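Transcriptional regulator, BadM/Rrf2 family (Thermincola potens, PDB 4CIC) probably binds DNA and regulates transcription as an IscR-like Rrf2-family protein, possibly controlling iron-sulfur cluster biogenesis. Local coordinates at residues A[81-84]-A[85-89]; A[122-125]-A[126-130]; A[44-47]-A[48-52]; A[28-32]-A[33-37]; A[108-112]-A[113-117]. The protein carries 3 engineered substitutions. All coordinates share one frame; numbering follows the deposited sequence. Where two conformers were deposited one is given.

Contact 1: A[81-84]-A[85-89]; sequences GDII and RVLEG. With NA (sodium ion), chain D.
R85 reaches back over the preceding turn of helix 80-87 toward G81 and D82. Its N donates to G81 O at 2.8 Å, and CG lies anti to the carbonyl carbon (chi1 -78°), which lays the extended chain along the side of G81; a CB there would stand close to NH1. D82 OD1 and R85 NH1 form a long salt bridge at 3.9 Å, with carboxylate and guanidinium planes 50° apart. Both ends have stronger partners: R85 NH2 pairs with D129, and D82 OD2 accepts from K79 N. Next, V86 N bonds to D82 O, and CG2 rests against that same oxygen. L87 lies alongside I83 and points the same way, CD1 touching I83 CG2 at 4.2 Å. E88, the first residue to leave helical angles, still gives its N to I84 O at 3.0 Å, while its bent side chain folds back so that OE1 meets I84 CG2 at 3.3 Å. The departure also turns its carbonyl toward the sodium ion, which E88 O binds at 2.2 Å. R85 O and V86 O, each 2.5 Å from the metal, complete the contribution of this chain end: a cation site built from carbonyls at a helix C-terminus.

Contact 2: A[122-125]-A[126-130]; sequences KSIE and EVLDS
E125 and D129, one helical turn apart, bring their carboxylates together round a shared cation: both E125 OE2 and D129 OD2 form salt bridges with R85 NH2. The two oxygens stand 4.1 Å from each other, with carboxylate planes 69° apart, and the arginine they share probably offsets their mutual repulsion. E125 gets there with CG anti to the backbone N (chi1 -179°) and the chain extended; on its other oxygen, OE1, K122 NZ adds a salt bridge at 3.6 Å. With an alanine at D129, R85 would probably keep E125 as its acidic mate on this turn, and its head would be freer to turn. In the backbone, D129 N donates to E125 O at 3.0 Å, part of a regular run of i to i+4 bonds. V127 O takes two donors, S130 N and S130 OG, the hydroxyl at 2.6 Å. On the wet side, one water gives a hydrogen to S123 O at 2.8 Å and a second, longer bond to E126 OE1. Packing occupies another face: I124 and L128 lie side by side and point the same way, I124 CG2 to L128 CD1 at 3.9 Å. This face meets the second subunit, where I124 packs on I124 of that chain, and V127 on its S123. Such self-pairing of one residue across two copies marks a symmetric helix-to-helix dimer interface, consistent with the long dimerisation helix of Rrf2 regulators.

Contact 3: A[44-47]-A[48-52]; sequences PYLE and QLIAV
Y45 and L49 meet one turn apart, crossing obliquely, on helix 43-55, which by its place after helix 32-39 is probably the recognition helix of the helix-turn-helix. Among the apolar contacts, L49 CD1 approaches the tyrosine ring at its edge, in plane, 3.7 Å from CE1; L49 has a second conformer, so this touch is tentative. The ring is set with CG anti to the backbone N (chi1 -168°), which also carries its hydroxyl to T9 OG1. A serine in place of Y45 would probably leave T9 without this hydrogen-bond mate and might open a gap beside L49. On the buried face L46 and I50 run alongside each other, pointing the same way, with CD1 of the leucine 3.9 Å from CG1 of the isoleucine. There L46 also meets I35 and A36 of helix 32-39. Among the backbone bonds, I50 N to L46 O is short and straight, 2.9 Å with an angle of 172° at the hydrogen. A51 N to E47 O is longer, and Q48 N to P44 O, at 3.3 Å, is weak. P44 O has a second donor on the exposed side: a water gives it a hydrogen at 3.0 Å and itself accepts from Q48 NE2 at 2.9 Å.

Contact 4: A[28-32]-A[33-37]; sequences GPVSL and KSIAE
S31 is the N-cap of helix 32-39, which probably forms the first helix of the helix-turn-helix. Its OG accepts from S34 N, three residues on, at 3.1 Å and an angle of 150°, supplying an acceptor to an amide that has no preceding turn to serve it. To do this the hydroxyl takes the crowded position between its own N and carbonyl carbon (chi1 66°). S34 answers with its own hydroxyl, also folded back over the backbone: OG donates to S31 O at 2.7 Å, tilted 17° from the carbonyl plane. I35 N reaches that oxygen as well, at 3.3 Å, so two donors hold S31 O where the chain turns into the helix. These cap bonds, with the apolar packing behind them, make up the tight part. V30, just before the cap, meets I35 inside the helix at about a right angle, CG2 to CG1 at 4.0 Å; a residue before the N-cap touching one in the first turn in this way is a hydrophobic staple. L32 crosses the same isoleucine obliquely, CD2 to CD1 at 3.9 Å. L21 of helix 9-23 covers V30 and I35, while L46 and I50 of helix 43-55 close over I35 and L32. The solvent side is much looser. K33, fully extended, carries its amine away from the turn, and just its CB stays near the cap. Beyond the hydroxyls, the next bond, A36 N to L32 O, is straight and 2.9 Å long, while A36 CB sits 3.6 Å from that same oxygen.

Contact 5: A[108-112]-A[113-117]; sequences FDFSV and TKSVW. Engineered in segment 108-112: S111 (natural residue Cys).
S111, an engineered serine where the natural chain has cysteine, turns its side chain in against the first turn of helix 112-129. With OG anti to its backbone N (chi1 173°), the hydroxyl lies ahead of the helix and accepts from K114 N at 3.0 Å; an angle of 167° at the hydrogen makes this a nearly straight N-cap bond. K114 leans back over the same serine, its CG 3.4 Å from OG, before the extended chain carries NZ away to a water. S115 works in the reverse sense, as a donor. Its OG stands between its backbone N and carbonyl carbon (chi1 76°) and donates to V112 O at 2.6 Å, an oxygen that V116 N shares at 3.1 Å. F110 comes in from the incoming loop, the CZ end of its ring touching S115 CB at 3.9 Å in an oblique approach. A water also joins S111 OG to T113 OG1, in one of two threonine conformers. The second subunit covers this end of the helix: its F19 packs on V112, likewise in one conformer, and its H12 is hydrogen-bonded to W117 NE1 through ND1. The chemistry is that of a helix start in which neutral hydroxyls serve one amide and one carbonyl. Since the accepting oxygen belongs to the engineered residue, this capping bond describes the variant crystallised and need not hold for the natural cysteine.

The five contacts fall into two regions. Contacts 3 and 4 join consecutive helices, their centres about 12 Å apart, with L46 CD2 3.7 Å from I35 CG2. Contact 1 bridges this region to the dimer helix: V86 CG1 lies 4.0 Å from V52 CG1 of contact 3, and R85 NH2 lies 2.8 Å from D129 OD2 of contact 2. Among the five, the sodium ion belongs to contact 1 alone; the side chains of L49 and D129 are about 11 Å and 13 Å from it. Contacts 2 and 5 share helix 112-129, with centres about 21 Å apart, and both touch the second subunit. Contact 5 is remote from contact 4, about 45 Å between centres.

Contact 1: A[81-84]-A[85-89]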
loop_
_atom_site.group_PDB
_atom_site.type_symbol
_atom_site.label_atom_id
_atom_site.label_comp_id
_atom_site.label_asym_id
_atom_site.label_seq_id
_atom_site.Cartn_x
_atom_site.Cartn_y
_atom_site.Cartn_z
ATOM N N GLY A 81 -8.842 -5.172 8.364
ATOM C CA GLY A 81 -8.351 -3.878 8.807
ATOM C C GLY A 81 -8.240 -3.711 10.320
ATOM O O GLY A 81 -7.368 -2.975 10.796
ATOM N N ASP A 82 -9.136 -4.350 11.076
ATOM C CA ASP A 82 -9.072 -4.340 12.542
ATOM C C ASP A 82 -7.770 -4.983 13.011
ATOM O O ASP A 82 -7.156 -4.541 13.977
ATOM C CB ASP A 82 -10.193 -5.174 13.182
ATOM C CG ASP A 82 -11.592 -4.606 12.977
ATOM O OD1 ASP A 82 -11.735 -3.384 12.763
ATOM O OD2 ASP A 82 -12.566 -5.405 13.074
ATOM N N ILE A 83 -7.395 -6.085 12.372
ATOM C CA ILE A 83 -6.181 -6.784 12.748
ATOM C C ILE A 83 -4.972 -5.890 12.450
ATOM O O ILE A 83 -4.067 -5.739 13.274
ATOM C CB ILE A 83 -6.046 -8.096 11.955
ATOM C CG1 ILE A 83 -7.233 -9.015 12.262
ATOM C CG2 ILE A 83 -4.700 -8.725 12.222
ATOM C CD1 ILE A 83 -7.337 -10.194 11.289
ATOM N N ILE A 84 -4.971 -5.280 11.269
ATOM C CA ILE A 84 -3.868 -4.412 10.880
ATOM C C ILE A 84 -3.772 -3.208 11.826
ATOM O O ILE A 84 -2.690 -2.851 12.267
ATOM C CB ILE A 84 -4.030 -3.948 9.416
ATOM C CG1 ILE A 84 -3.951 -5.156 8.460
ATOM C CG2 ILE A 84 -2.988 -2.912 9.054
ATOM C CD1 ILE A 84 -2.772 -6.060 8.699
ATOM N N ARG A 85 -4.895 -2.584 12.149
ATOM C CA ARG A 85 -4.873 -1.466 13.100
ATOM C C ARG A 85 -4.271 -1.814 14.465
ATOM O O ARG A 85 -3.500 -1.035 15.042
ATOM C CB ARG A 85 -6.266 -0.887 13.292
ATOM C CG ARG A 85 -6.698 0.017 12.165
ATOM C CD ARG A 85 -8.035 0.631 12.472
ATOM N NE ARG A 85 -8.614 1.227 11.279
ATOM C CZ ARG A 85 -9.461 0.594 10.479
ATOM N NH1 ARG A 85 -9.824 -0.647 10.765
ATOM N NH2 ARG A 85 -9.948 1.202 9.404
ATOM N N VAL A 86 -4.616 -2.988 14.972
ATOM C CA VAL A 86 -4.070 -3.448 16.245
ATOM C C VAL A 86 -2.534 -3.552 16.167
ATOM O O VAL A 86 -1.810 -3.077 17.049
ATOM C CB VAL A 86 -4.686 -4.794 16.628
ATOM C CG1 VAL A 86 -3.812 -5.506 17.646
ATOM C CG2 VAL A 86 -6.090 -4.573 17.144
ATOM N N LEU A 87 -2.030 -4.139 15.092
ATOM C CA LEU A 87 -0.602 -4.414 15.020
ATOM C C LEU A 87 0.218 -3.149 14.762
ATOM O O LEU A 87 1.388 -3.065 15.123
ATOM C CB LEU A 87 -0.318 -5.461 13.946
ATOM C CG LEU A 87 -0.978 -6.827 14.171
ATOM C CD1 LEU A 87 -0.700 -7.721 12.975
ATOM C CD2 LEU A 87 -0.491 -7.459 15.464
ATOM N N GLU A 88 -0.397 -2.171 14.123
ATOM C CA GLU A 88 0.358 -0.961 13.781
ATOM C C GLU A 88 0.414 0.048 14.930
ATOM O O GLU A 88 -0.427 0.031 15.819
ATOM C CB GLU A 88 -0.174 -0.377 12.485
ATOM C CG GLU A 88 0.595 -0.917 11.270
ATOM C CD GLU A 88 0.649 -2.455 11.199
ATOM O OE1 GLU A 88 -0.416 -3.086 11.094
ATOM O OE2 GLU A 88 1.754 -3.045 11.189
ATOM N N GLY A 89 1.428 0.907 14.928
ATOM C CA GLY A 89 1.623 1.839 16.023
ATOM C C GLY A 89 1.312 3.274 15.649
ATOM O O GLY A 89 2.219 4.090 15.487
HETATM NA NA NA D . -2.104 -0.608 17.113
#

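Contact 2: A[122-125]-A[126-130]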
loop_
_atom_site.group_PDB
_atom_site.type_symbol
_atom_site.label_atom_id
_atom_site.label_comp_id
_atom_site.label_asym_id
_atom_site.label_seq_id
_atom_site.Cartn_x
_atom_site.Cartn_y
_atom_site.Cartn_z
ATOM N N LYS A 122 -6.451 5.707 1.718
ATOM C CA LYS A 122 -7.888 5.576 1.897
ATOM C C LYS A 122 -8.413 4.342 1.176
ATOM O O LYS A 122 -9.274 3.626 1.715
ATOM C CB LYS A 122 -8.589 6.845 1.403
ATOM C CG LYS A 122 -9.699 7.318 2.313
ATOM C CD LYS A 122 -9.199 7.577 3.722
ATOM C CE LYS A 122 -10.369 7.858 4.650
ATOM N NZ LYS A 122 -11.450 6.836 4.486
ATOM N N SER A 123 -7.873 4.068 -0.012
ATOM C CA SER A 123 -8.358 2.948 -0.812
ATOM C C SER A 123 -7.956 1.632 -0.162
ATOM O O SER A 123 -8.738 0.679 -0.167
ATOM C CB SER A 123 -7.828 2.990 -2.243
ATOM O OG SER A 123 -6.468 2.583 -2.298
ATOM N N ILE A 124 -6.743 1.581 0.384
ATOM C CA ILE A 124 -6.294 0.399 1.138
ATOM C C ILE A 124 -7.172 0.152 2.367
ATOM O O ILE A 124 -7.596 -0.999 2.645
ATOM C CB ILE A 124 -4.838 0.546 1.601
ATOM C CG1 ILE A 124 -3.905 0.635 0.390
ATOM C CG2 ILE A 124 -4.452 -0.609 2.551
ATOM C CD1 ILE A 124 -2.462 0.943 0.777
ATOM N N GLU A 125 -7.444 1.224 3.112
ATOM C CA GLU A 125 -8.322 1.140 4.275
ATOM C C GLU A 125 -9.698 0.633 3.868
ATOM O O GLU A 125 -10.305 -0.200 4.578
ATOM C CB GLU A 125 -8.431 2.493 4.981
ATOM C CG GLU A 125 -9.321 2.471 6.225
ATOM C CD GLU A 125 -9.479 3.856 6.844
ATOM O OE1 GLU A 125 -9.056 4.844 6.202
ATOM O OE2 GLU A 125 -10.023 3.955 7.964
ATOM N N GLU A 126 -10.187 1.086 2.715
ATOM C CA GLU A 126 -11.495 0.625 2.261
ATOM C C GLU A 126 -11.508 -0.872 1.933
ATOM O O GLU A 126 -12.449 -1.581 2.313
ATOM C CB GLU A 126 -12.014 1.433 1.074
ATOM C CG GLU A 126 -13.540 1.539 1.079
ATOM C CD GLU A 126 -14.174 1.390 -0.297
ATOM O OE1 GLU A 126 -13.453 1.491 -1.313
ATOM O OE2 GLU A 126 -15.405 1.171 -0.357
ATOM N N VAL A 127 -10.483 -1.355 1.229
ATOM C CA VAL A 127 -10.420 -2.781 0.905
ATOM C C VAL A 127 -10.354 -3.603 2.178
ATOM O O VAL A 127 -11.140 -4.551 2.349
ATOM C CB VAL A 127 -9.199 -3.143 0.025
ATOM C CG1 VAL A 127 -9.077 -4.663 -0.126
ATOM C CG2 VAL A 127 -9.316 -2.479 -1.346
ATOM N N LEU A 128 -9.466 -3.230 3.098
ATOM C CA LEU A 128 -9.244 -4.083 4.276
ATOM C C LEU A 128 -10.412 -4.036 5.257
ATOM O O LEU A 128 -10.613 -4.962 6.056
ATOM C CB LEU A 128 -7.932 -3.758 4.977
ATOM C CG LEU A 128 -6.679 -3.980 4.106
ATOM C CD1 LEU A 128 -5.441 -3.592 4.859
ATOM C CD2 LEU A 128 -6.614 -5.440 3.661
ATOM N N ASP A 129 -11.198 -2.970 5.200
ATOM C CA ASP A 129 -12.389 -2.918 6.038
ATOM C C ASP A 129 -13.560 -3.648 5.389
ATOM O O ASP A 129 -14.564 -3.911 6.041
ATOM C CB ASP A 129 -12.761 -1.464 6.345
ATOM C CG ASP A 129 -11.902 -0.869 7.446
ATOM O OD1 ASP A 129 -11.173 -1.639 8.122
ATOM O OD2 ASP A 129 -11.977 0.362 7.652
ATOM N N SER A 130 -13.427 -3.975 4.108
ATOM C CA SER A 130 -14.522 -4.598 3.372
ATOM C C SER A 130 -14.455 -6.110 3.453
ATOM O O SER A 130 -15.354 -6.792 2.974
ATOM C CB SER A 130 -14.492 -4.179 1.903
ATOM O OG SER A 130 -13.465 -4.865 1.203
HETATM O O HOH W 1 -10.505 0.552 -2.385
#

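Contact 3: A[44-47]-A[48-52]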
loop_
_atom_site.group_PDB
_atom_site.type_symbol
_atom_site.label_atom_id
_atom_site.label_comp_id
_atom_site.label_asym_id
_atom_site.label_seq_id
_atom_site.Cartn_x
_atom_site.Cartn_y
_atom_site.Cartn_z
ATOM N N PRO A 44 8.512 -18.423 17.987
ATOM C CA PRO A 44 8.801 -17.246 18.817
ATOM C C PRO A 44 8.115 -15.994 18.292
ATOM O O PRO A 44 7.630 -15.176 19.073
ATOM C CB PRO A 44 10.317 -17.095 18.701
ATOM C CG PRO A 44 10.798 -18.453 18.376
ATOM C CD PRO A 44 9.748 -19.086 17.536
ATOM N N TYR A 45 8.069 -15.847 16.976
ATOM C CA TYR A 45 7.463 -14.658 16.392
ATOM C C TYR A 45 5.972 -14.699 16.668
ATOM O O TYR A 45 5.369 -13.691 17.059
ATOM C CB TYR A 45 7.733 -14.620 14.881
ATOM C CG TYR A 45 7.406 -13.306 14.211
ATOM C CD1 TYR A 45 6.098 -12.970 13.884
ATOM C CD2 TYR A 45 8.409 -12.410 13.893
ATOM C CE1 TYR A 45 5.803 -11.765 13.265
ATOM C CE2 TYR A 45 8.123 -11.209 13.268
ATOM C CZ TYR A 45 6.826 -10.891 12.960
ATOM O OH TYR A 45 6.551 -9.682 12.340
ATOM N N LEU A 46 5.379 -15.877 16.457
ATOM C CA LEU A 46 3.948 -16.076 16.677
ATOM C C LEU A 46 3.548 -15.803 18.128
ATOM O O LEU A 46 2.513 -15.190 18.382
ATOM C CB LEU A 46 3.535 -17.494 16.277
ATOM C CG LEU A 46 2.036 -17.798 16.401
ATOM C CD1 LEU A 46 1.229 -16.837 15.542
ATOM C CD2 LEU A 46 1.763 -19.238 15.991
ATOM N N GLU A 47 4.368 -16.261 19.076
ATOM C CA GLU A 47 4.117 -16.004 20.497
ATOM C C GLU A 47 3.959 -14.518 20.766
ATOM O O GLU A 47 3.061 -14.091 21.504
ATOM C CB GLU A 47 5.279 -16.497 21.362
ATOM C CG GLU A 47 5.385 -17.989 21.573
ATOM C CD GLU A 47 6.505 -18.330 22.548
ATOM O OE1 GLU A 47 7.208 -17.391 22.990
ATOM O OE2 GLU A 47 6.684 -19.525 22.874
ATOM N N GLN A 48 4.864 -13.733 20.187
ATOM C CA GLN A 48 4.835 -12.300 20.409
ATOM C C GLN A 48 3.639 -11.647 19.735
ATOM O O GLN A 48 3.048 -10.716 20.277
ATOM C CB GLN A 48 6.151 -11.663 19.954
ATOM C CG GLN A 48 7.321 -12.125 20.818
ATOM C CD GLN A 48 8.636 -11.480 20.428
ATOM O OE1 GLN A 48 8.687 -10.284 20.163
ATOM N NE2 GLN A 48 9.710 -12.268 20.412
ATOM N N LEU A 49 3.300 -12.133 18.543
ATOM C CA LEU A 49 2.142 -11.634 17.813
ATOM C C LEU A 49 0.887 -11.820 18.636
ATOM O O LEU A 49 0.134 -10.874 18.898
ATOM C CB LEU A 49 1.971 -12.410 16.510
ATOM C CG LEU A 49 2.626 -11.862 15.253
ATOM C CD1 LEU A 49 2.328 -12.807 14.098
ATOM C CD2 LEU A 49 2.091 -10.468 14.960
ATOM N N ILE A 50 0.679 -13.067 19.036
ATOM C CA ILE A 50 -0.531 -13.476 19.739
ATOM C C ILE A 50 -0.693 -12.673 21.017
ATOM O O ILE A 50 -1.810 -12.332 21.401
ATOM C CB ILE A 50 -0.485 -14.975 20.064
ATOM C CG1 ILE A 50 -0.662 -15.782 18.778
ATOM C CG2 ILE A 50 -1.570 -15.359 21.099
ATOM C CD1 ILE A 50 -2.095 -15.823 18.286
ATOM N N ALA A 51 0.426 -12.342 21.660
ATOM C CA ALA A 51 0.358 -11.555 22.889
ATOM C C ALA A 51 -0.333 -10.219 22.642
ATOM O O ALA A 51 -1.161 -9.783 23.446
ATOM C CB ALA A 51 1.733 -11.344 23.487
ATOM N N VAL A 52 0.019 -9.555 21.546
ATOM C CA VAL A 52 -0.626 -8.291 21.216
ATOM C C VAL A 52 -2.093 -8.488 20.826
ATOM O O VAL A 52 -2.966 -7.764 21.298
ATOM C CB VAL A 52 0.151 -7.541 20.099
ATOM C CG1 VAL A 52 -0.525 -6.225 19.771
ATOM C CG2 VAL A 52 1.586 -7.313 20.549
HETATM O O HOH W 2 9.488 -14.949 21.388
#

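Contact 4: A[28-32]-A[33-37]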
loop_
_atom_site.group_PDB
_atom_site.type_symbol
_atom_site.label_atom_id
_atom_site.label_comp_id
_atom_site.label_asym_id
_atom_site.label_seq_id
_atom_site.Cartn_x
_atom_site.Cartn_y
_atom_site.Cartn_z
ATOM N N GLY A 28 -12.897 -25.386 18.234
ATOM C CA GLY A 28 -12.375 -25.015 19.537
ATOM C C GLY A 28 -10.901 -24.654 19.541
ATOM O O GLY A 28 -10.284 -24.498 18.489
ATOM N N PRO A 29 -10.322 -24.509 20.736
ATOM C CA PRO A 29 -8.928 -24.088 20.923
ATOM C C PRO A 29 -7.882 -24.921 20.228
ATOM O O PRO A 29 -7.991 -26.143 20.171
ATOM C CB PRO A 29 -8.725 -24.192 22.441
ATOM C CG PRO A 29 -9.885 -24.967 22.944
ATOM C CD PRO A 29 -11.008 -24.706 22.023
ATOM N N VAL A 30 -6.868 -24.242 19.687
ATOM C CA VAL A 30 -5.717 -24.931 19.125
ATOM C C VAL A 30 -4.438 -24.368 19.730
ATOM O O VAL A 30 -4.415 -23.251 20.241
ATOM C CB VAL A 30 -5.674 -24.823 17.591
ATOM C CG1 VAL A 30 -6.877 -25.540 16.983
ATOM C CG2 VAL A 30 -5.642 -23.349 17.159
ATOM N N SER A 31 -3.372 -25.151 19.685
ATOM C CA SER A 31 -2.113 -24.711 20.255
ATOM C C SER A 31 -1.394 -23.764 19.303
ATOM O O SER A 31 -1.591 -23.823 18.084
ATOM C CB SER A 31 -1.217 -25.910 20.544
ATOM O OG SER A 31 -0.832 -26.548 19.342
ATOM N N LEU A 32 -0.545 -22.899 19.847
ATOM C CA LEU A 32 0.269 -22.042 18.994
ATOM C C LEU A 32 1.196 -22.867 18.109
ATOM O O LEU A 32 1.413 -22.530 16.951
ATOM C CB LEU A 32 1.068 -21.023 19.809
ATOM C CG LEU A 32 0.228 -19.875 20.367
ATOM C CD1 LEU A 32 1.111 -18.702 20.770
ATOM C CD2 LEU A 32 -0.826 -19.440 19.350
ATOM N N LYS A 33 1.736 -23.954 18.652
ATOM C CA LYS A 33 2.599 -24.827 17.857
ATOM C C LYS A 33 1.885 -25.330 16.603
ATOM O O LYS A 33 2.481 -25.384 15.524
ATOM C CB LYS A 33 3.091 -26.018 18.681
ATOM C CG LYS A 33 3.932 -26.992 17.875
ATOM C CD LYS A 33 4.243 -28.257 18.661
ATOM C CE LYS A 33 4.968 -29.273 17.787
ATOM N NZ LYS A 33 5.320 -30.509 18.542
ATOM N N SER A 34 0.609 -25.692 16.744
ATOM C CA SER A 34 -0.148 -26.196 15.602
ATOM C C SER A 34 -0.360 -25.115 14.546
ATOM O O SER A 34 -0.328 -25.399 13.345
ATOM C CB SER A 34 -1.490 -26.806 16.035
ATOM O OG SER A 34 -2.438 -25.804 16.405
ATOM N N ILE A 35 -0.573 -23.882 14.991
ATOM C CA ILE A 35 -0.723 -22.759 14.054
ATOM C C ILE A 35 0.580 -22.542 13.297
ATOM O O ILE A 35 0.596 -22.398 12.065
ATOM C CB ILE A 35 -1.121 -21.460 14.782
ATOM C CG1 ILE A 35 -2.537 -21.581 15.362
ATOM C CG2 ILE A 35 -1.049 -20.254 13.815
ATOM C CD1 ILE A 35 -2.927 -20.410 16.267
ATOM N N ALA A 36 1.681 -22.529 14.038
ATOM C CA ALA A 36 2.992 -22.295 13.436
ATOM C C ALA A 36 3.293 -23.395 12.434
ATOM O O ALA A 36 3.874 -23.150 11.389
ATOM C CB ALA A 36 4.069 -22.237 14.508
ATOM N N GLU A 37 2.861 -24.613 12.749
ATOM C CA GLU A 37 3.129 -25.752 11.885
ATOM C C GLU A 37 2.332 -25.655 10.584
ATOM O O GLU A 37 2.851 -25.917 9.505
ATOM C CB GLU A 37 2.775 -27.058 12.610
ATOM C CG GLU A 37 3.554 -28.259 12.137
ATOM C CD GLU A 37 4.828 -28.461 12.931
ATOM O OE1 GLU A 37 4.746 -28.518 14.179
ATOM O OE2 GLU A 37 5.910 -28.555 12.311
#

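Contact 5: A[108-112]-A[113-117]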
loop_
_atom_site.group_PDB
_atom_site.type_symbol
_atom_site.label_atom_id
_atom_site.label_comp_id
_atom_site.label_asym_id
_atom_site.label_seq_id
_atom_site.Cartn_x
_atom_site.Cartn_y
_atom_site.Cartn_z
ATOM N N PHE A 108 2.748 26.262 6.802
ATOM C CA PHE A 108 1.945 25.347 6.025
ATOM C C PHE A 108 2.140 25.573 4.531
ATOM O O PHE A 108 2.050 26.705 4.050
ATOM C CB PHE A 108 0.466 25.467 6.386
ATOM C CG PHE A 108 -0.423 24.624 5.531
ATOM C CD1 PHE A 108 -0.489 23.259 5.722
ATOM C CD2 PHE A 108 -1.156 25.186 4.500
ATOM C CE1 PHE A 108 -1.293 22.472 4.922
ATOM C CE2 PHE A 108 -1.968 24.400 3.700
ATOM C CZ PHE A 108 -2.041 23.041 3.921
ATOM N N ASP A 109 2.418 24.484 3.822
ATOM C CA ASP A 109 2.497 24.459 2.373
ATOM C C ASP A 109 1.837 23.173 1.899
ATOM O O ASP A 109 2.378 22.085 2.108
ATOM C CB ASP A 109 3.957 24.498 1.920
ATOM C CG ASP A 109 4.140 24.012 0.493
ATOM O OD1 ASP A 109 3.749 24.741 -0.441
ATOM O OD2 ASP A 109 4.678 22.897 0.303
ATOM N N PHE A 110 0.669 23.291 1.277
ATOM C CA PHE A 110 -0.055 22.107 0.796
ATOM C C PHE A 110 0.739 21.355 -0.266
ATOM O O PHE A 110 1.297 21.969 -1.193
ATOM C CB PHE A 110 -1.435 22.497 0.264
ATOM C CG PHE A 110 -2.197 21.359 -0.367
ATOM C CD1 PHE A 110 -2.731 20.341 0.414
ATOM C CD2 PHE A 110 -2.404 21.318 -1.736
ATOM C CE1 PHE A 110 -3.450 19.298 -0.167
ATOM C CE2 PHE A 110 -3.121 20.283 -2.316
ATOM C CZ PHE A 110 -3.642 19.271 -1.533
ATOM N N SER A 111 0.793 20.030 -0.110
ATOM C CA SER A 111 1.478 19.142 -1.034
ATOM C C SER A 111 0.462 18.323 -1.792
ATOM O O SER A 111 -0.202 17.453 -1.207
ATOM C CB SER A 111 2.404 18.179 -0.278
ATOM O OG SER A 111 2.955 17.214 -1.161
ATOM N N VAL A 112 0.311 18.571 -3.088
ATOM C CA VAL A 112 -0.587 17.737 -3.881
ATOM C C VAL A 112 -0.068 16.303 -3.943
ATOM O O VAL A 112 -0.854 15.363 -4.004
ATOM C CB VAL A 112 -0.788 18.290 -5.313
ATOM C CG1 VAL A 112 0.489 18.182 -6.094
ATOM C CG2 VAL A 112 -1.907 17.533 -6.017
ATOM N N THR A 113 1.259 16.123 -3.914
ATOM C CA THR A 113 1.828 14.771 -3.931
ATOM C C THR A 113 1.389 13.989 -2.693
ATOM O O THR A 113 0.974 12.828 -2.799
ATOM C CB THR A 113 3.376 14.768 -4.010
ATOM O OG1 THR A 113 3.794 15.408 -5.220
ATOM C CG2 THR A 113 3.937 13.333 -3.984
ATOM N N LYS A 114 1.463 14.615 -1.522
ATOM C CA LYS A 114 0.992 13.920 -0.317
ATOM C C LYS A 114 -0.488 13.581 -0.418
ATOM O O LYS A 114 -0.934 12.571 0.147
ATOM C CB LYS A 114 1.209 14.745 0.944
ATOM C CG LYS A 114 2.653 14.899 1.363
ATOM C CD LYS A 114 2.700 15.630 2.690
ATOM C CE LYS A 114 4.097 15.996 3.082
ATOM N NZ LYS A 114 4.092 16.758 4.364
ATOM N N SER A 115 -1.256 14.422 -1.110
ATOM C CA SER A 115 -2.692 14.159 -1.203
ATOM C C SER A 115 -2.932 12.914 -2.042
ATOM O O SER A 115 -3.910 12.184 -1.819
ATOM C CB SER A 115 -3.458 15.364 -1.764
ATOM O OG SER A 115 -3.285 15.487 -3.167
ATOM N N VAL A 116 -2.032 12.652 -2.988
ATOM C CA VAL A 116 -2.136 11.421 -3.774
ATOM C C VAL A 116 -1.938 10.216 -2.862
ATOM O O VAL A 116 -2.704 9.239 -2.941
ATOM C CB VAL A 116 -1.118 11.361 -4.922
ATOM C CG1 VAL A 116 -1.198 10.029 -5.638
ATOM C CG2 VAL A 116 -1.379 12.491 -5.924
ATOM N N TRP A 117 -0.948 10.289 -1.974
ATOM C CA TRP A 117 -0.710 9.152 -1.068
ATOM C C TRP A 117 -1.862 8.980 -0.110
ATOM O O TRP A 117 -2.155 7.861 0.299
ATOM C CB TRP A 117 0.600 9.257 -0.269
ATOM C CG TRP A 117 1.801 9.540 -1.118
ATOM C CD1 TRP A 117 2.759 10.470 -0.861
ATOM C CD2 TRP A 117 2.173 8.905 -2.346
ATOM N NE1 TRP A 117 3.704 10.470 -1.863
ATOM C CE2 TRP A 117 3.360 9.531 -2.796
ATOM C CE3 TRP A 117 1.614 7.888 -3.123
ATOM C CZ2 TRP A 117 4.014 9.147 -3.967
ATOM C CZ3 TRP A 117 2.258 7.519 -4.297
ATOM C CH2 TRP A 117 3.445 8.151 -4.706
HETATM O O HOH W 3 2.231 19.291 3.962
HETATM O O HOH W 4 3.908 18.103 -3.993
#